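Phosphoinositol-specific phospholipase C (Pseudomonas sp., PDB 5FYP) probably cleaves phosphoinositides in a calcium-dependent manner, as a bacterial phospholipase C with a TIM-barrel type catalytic domain. Local coordinates at residues A[269-278]-A[289-298]. Numbering follows the deposited sequence.
Sequences FAQHINQKIN and SAGGYRIRPF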
loop_
_atom_site.group_PDB
_atom_site.type_symbol
_atom_site.label_atom_id
_atom_site.label_comp_id
_atom_site.label_asym_id
_atom_site.label_seq_id
_atom_site.Cartn_x
_atom_site.Cartn_y
_atom_site.Cartn_z
ATOM N N PHE A 269 15.213 -7.515 -8.993
ATOM C CA PHE A 269 14.111 -8.182 -8.309
ATOM C C PHE A 269 14.591 -9.449 -7.635
ATOM O O PHE A 269 14.274 -9.727 -6.464
ATOM C CB PHE A 269 12.952 -8.450 -9.281
ATOM C CG PHE A 269 11.734 -9.131 -8.678
ATOM C CD1 PHE A 269 11.235 -8.788 -7.418
ATOM C CD2 PHE A 269 11.036 -10.067 -9.432
ATOM C CE1 PHE A 269 10.099 -9.424 -6.938
ATOM C CE2 PHE A 269 9.900 -10.687 -8.949
ATOM C CZ PHE A 269 9.431 -10.362 -7.693
ATOM N N ALA A 270 15.418 -10.236 -8.326
ATOM C CA ALA A 270 15.948 -11.461 -7.730
ATOM C C ALA A 270 16.701 -11.180 -6.452
ATOM O O ALA A 270 16.577 -11.913 -5.469
ATOM C CB ALA A 270 16.836 -12.205 -8.726
ATOM N N GLN A 271 17.516 -10.145 -6.435
ATOM C CA GLN A 271 18.246 -9.829 -5.220
ATOM C C GLN A 271 17.303 -9.361 -4.104
ATOM O O GLN A 271 17.468 -9.758 -2.934
ATOM C CB GLN A 271 19.323 -8.820 -5.479
ATOM C CG GLN A 271 20.132 -8.624 -4.236
ATOM N N HIS A 272 16.304 -8.553 -4.450
ATOM C CA HIS A 272 15.304 -8.194 -3.446
ATOM C C HIS A 272 14.528 -9.376 -2.868
ATOM O O HIS A 272 14.198 -9.369 -1.671
ATOM C CB HIS A 272 14.360 -7.137 -4.022
ATOM C CG HIS A 272 15.004 -5.794 -4.151
ATOM N ND1 HIS A 272 14.825 -4.977 -5.242
ATOM C CD2 HIS A 272 15.850 -5.142 -3.325
ATOM C CE1 HIS A 272 15.490 -3.853 -5.057
ATOM N NE2 HIS A 272 16.122 -3.924 -3.896
ATOM N N ILE A 273 14.246 -10.372 -3.695
ATOM C CA ILE A 273 13.640 -11.611 -3.202
ATOM C C ILE A 273 14.543 -12.260 -2.153
ATOM O O ILE A 273 14.089 -12.707 -1.106
ATOM C CB ILE A 273 13.391 -12.579 -4.381
ATOM C CG1 ILE A 273 12.259 -12.023 -5.278
ATOM C CG2 ILE A 273 13.073 -13.972 -3.899
ATOM C CD1 ILE A 273 12.135 -12.725 -6.625
ATOM N N ASN A 274 15.812 -12.337 -2.464
ATOM C CA ASN A 274 16.750 -12.937 -1.537
ATOM C C ASN A 274 16.847 -12.134 -0.196
ATOM O O ASN A 274 17.077 -12.718 0.873
ATOM C CB ASN A 274 18.063 -13.075 -2.277
ATOM C CG ASN A 274 17.958 -13.973 -3.568
ATOM O OD1 ASN A 274 17.072 -14.883 -3.742
ATOM N ND2 ASN A 274 18.884 -13.722 -4.469
ATOM N N GLN A 275 16.559 -10.821 -0.270
ATOM C CA GLN A 275 16.505 -9.909 0.870
ATOM C C GLN A 275 15.148 -9.876 1.600
ATOM O O GLN A 275 14.950 -9.080 2.526
ATOM C CB GLN A 275 16.947 -8.516 0.410
ATOM C CG GLN A 275 18.414 -8.542 -0.050
ATOM C CD GLN A 275 18.917 -7.312 -0.781
ATOM O OE1 GLN A 275 18.204 -6.435 -1.223
ATOM N NE2 GLN A 275 20.234 -7.237 -0.849
ATOM N N LYS A 276 14.240 -10.760 1.193
ATOM C CA LYS A 276 12.953 -10.977 1.880
ATOM C C LYS A 276 12.036 -9.758 1.850
ATOM O O LYS A 276 11.305 -9.491 2.789
ATOM C CB LYS A 276 13.121 -11.482 3.317
ATOM C CG LYS A 276 13.938 -12.746 3.439
ATOM C CD LYS A 276 13.315 -13.942 2.740
ATOM C CE LYS A 276 14.103 -15.185 3.079
ATOM N NZ LYS A 276 13.945 -16.253 2.103
ATOM N N ILE A 277 12.080 -9.045 0.725
ATOM C CA ILE A 277 11.265 -7.849 0.530
ATOM C C ILE A 277 9.980 -8.249 -0.189
ATOM O O ILE A 277 10.022 -8.759 -1.317
ATOM C CB ILE A 277 12.026 -6.797 -0.264
ATOM C CG1 ILE A 277 13.277 -6.341 0.524
ATOM C CG2 ILE A 277 11.120 -5.650 -0.636
ATOM C CD1 ILE A 277 14.351 -5.692 -0.331
ATOM N N ASN A 278 8.832 -7.960 0.411
ATOM C CA ASN A 278 7.567 -8.259 -0.278
ATOM C C ASN A 278 7.297 -7.371 -1.472
ATOM O O ASN A 278 6.850 -7.879 -2.508
ATOM C CB ASN A 278 6.374 -8.146 0.659
ATOM C CG ASN A 278 6.343 -9.214 1.726
ATOM O OD1 ASN A 278 6.601 -8.945 2.909
ATOM N ND2 ASN A 278 5.976 -10.425 1.340
ATOM N N SER A 289 12.148 -8.276 -13.568
ATOM C CA SER A 289 11.590 -9.609 -13.515
ATOM C C SER A 289 12.644 -10.546 -12.983
ATOM O O SER A 289 13.824 -10.208 -12.959
ATOM C CB SER A 289 11.139 -10.106 -14.898
ATOM O OG SER A 289 12.230 -10.232 -15.798
ATOM N N ALA A 290 12.189 -11.719 -12.565
ATOM C CA ALA A 290 13.076 -12.797 -12.157
ATOM C C ALA A 290 12.496 -14.062 -12.726
ATOM O O ALA A 290 11.373 -14.437 -12.394
ATOM C CB ALA A 290 13.173 -12.860 -10.625
ATOM N N GLY A 291 13.265 -14.744 -13.564
ATOM C CA GLY A 291 12.750 -15.951 -14.233
ATOM C C GLY A 291 11.481 -15.712 -15.040
ATOM O O GLY A 291 10.623 -16.587 -15.154
ATOM N N GLY A 292 11.347 -14.483 -15.548
ATOM C CA GLY A 292 10.171 -14.066 -16.325
ATOM C C GLY A 292 8.984 -13.592 -15.513
ATOM O O GLY A 292 7.965 -13.208 -16.096
ATOM N N TYR A 293 9.125 -13.601 -14.184
ATOM C CA TYR A 293 8.029 -13.278 -13.296
ATOM C C TYR A 293 8.264 -11.949 -12.564
ATOM O O TYR A 293 9.396 -11.602 -12.219
ATOM C CB TYR A 293 7.816 -14.377 -12.272
ATOM C CG TYR A 293 7.441 -15.718 -12.865
ATOM C CD1 TYR A 293 6.313 -15.858 -13.678
ATOM C CD2 TYR A 293 8.178 -16.842 -12.567
ATOM C CE1 TYR A 293 5.961 -17.094 -14.229
ATOM C CE2 TYR A 293 7.830 -18.092 -13.095
ATOM C CZ TYR A 293 6.707 -18.181 -13.903
ATOM O OH TYR A 293 6.370 -19.424 -14.429
ATOM N N ARG A 294 7.163 -11.243 -12.305
ATOM C CA ARG A 294 7.155 -10.068 -11.424
ATOM C C ARG A 294 6.469 -10.322 -10.097
ATOM O O ARG A 294 6.486 -9.452 -9.229
ATOM C CB ARG A 294 6.554 -8.847 -12.103
ATOM C CG ARG A 294 7.270 -8.455 -13.378
ATOM C CD ARG A 294 7.013 -6.993 -13.762
ATOM N NE ARG A 294 7.390 -6.733 -15.148
ATOM C CZ ARG A 294 6.650 -7.047 -16.208
ATOM N NH1 ARG A 294 5.434 -7.514 -16.085
ATOM N NH2 ARG A 294 7.155 -6.857 -17.428
ATOM N N ILE A 295 5.868 -11.509 -9.924
ATOM C CA ILE A 295 5.227 -11.921 -8.675
ATOM C C ILE A 295 5.576 -13.384 -8.486
ATOM O O ILE A 295 5.331 -14.209 -9.383
ATOM C CB ILE A 295 3.691 -11.743 -8.685
ATOM C CG1 ILE A 295 3.321 -10.267 -8.876
ATOM C CG2 ILE A 295 3.066 -12.343 -7.447
ATOM C CD1 ILE A 295 1.861 -9.967 -8.800
ATOM N N ARG A 296 6.159 -13.729 -7.347
ATOM C CA ARG A 296 6.503 -15.122 -7.074
ATOM C C ARG A 296 6.710 -15.334 -5.599
ATOM O O ARG A 296 7.043 -14.406 -4.877
ATOM C CB ARG A 296 7.756 -15.542 -7.812
ATOM C CG ARG A 296 8.877 -14.572 -7.746
ATOM C CD ARG A 296 10.176 -15.234 -8.135
ATOM N NE ARG A 296 10.706 -15.973 -6.994
ATOM C CZ ARG A 296 11.919 -16.493 -6.911
ATOM N NH1 ARG A 296 12.792 -16.408 -7.932
ATOM N NH2 ARG A 296 12.237 -17.089 -5.767
ATOM N N PRO A 297 6.550 -16.579 -5.143
ATOM C CA PRO A 297 6.937 -16.870 -3.770
ATOM C C PRO A 297 8.431 -16.626 -3.544
ATOM O O PRO A 297 9.224 -16.773 -4.476
ATOM C CB PRO A 297 6.638 -18.386 -3.638
ATOM C CG PRO A 297 5.706 -18.694 -4.741
ATOM C CD PRO A 297 6.076 -17.784 -5.858
ATOM N N PHE A 298 8.816 -16.283 -2.319
ATOM C CA PHE A 298 10.241 -16.183 -1.967
ATOM C C PHE A 298 11.004 -17.448 -2.221
ATOM O O PHE A 298 12.214 -17.362 -2.432
ATOM C CB PHE A 298 10.391 -15.850 -0.489
ATOM C CG PHE A 298 9.985 -14.447 -0.141
ATOM C CD1 PHE A 298 10.697 -13.351 -0.604
ATOM C CD2 PHE A 298 8.884 -14.215 0.642
ATOM C CE1 PHE A 298 10.304 -12.062 -0.287
ATOM C CE2 PHE A 298 8.499 -12.936 0.976
ATOM C CZ PHE A 298 9.195 -11.850 0.503
ATOM O OXT PHE A 298 10.415 -18.497 -2.192
HETATM O O HOH W 1 14.807 -6.939 -11.813
HETATM O O HOH W 2 15.986 -10.135 -11.195
HETATM O O HOH W 3 14.127 -15.426 -0.465
#
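Phe269 turns its ring edge to Tyr293, with CE2 3.4 Å from Tyr293 O. Its CG stands anti to the backbone N (chi1 -179°), which carries the ring across to the 290-293 turn. Ala290 CB packs against ring atom CD2 of Phe269 at 3.7 Å. A water joins Ala270 N to Ser289 O. Ile273 CD1 sits over the centre of the Phe269 ring. The same methyl lies over one face of the Arg296 guanidinium, 3.5 Å from Arg296 CD. Arg296 NE and NH2 grip Pro297 O side-on, which fixes the plane of the guanidinium. Ile273 CG2 lies 4.1 Å from Phe298 CD1. In this TIM-barrel family protein, strand 295-297 pairs antiparallel with strand 20-25 at the sheet edge, and helix 269-274 packs on strand 20-25 through Phe269 and Ile273. The helix ends in a Schellman motif, with Lys276 as its positive-phi residue. Lys276 CD lies over one face of the Phe298 ring, offset to the rim. Ile277 O meets the edge of that ring, 3.5 Å from Phe298 CE1. Asn278 ND2 approaches the ring edge, 3.6 Å from Phe298 CE2, while hydrogen-bonding to Ile20 O and Asn18 O. With an alanine at Phe298, a gap would probably open between Ile273 CG2, Lys276 CD and the Asn278 amide.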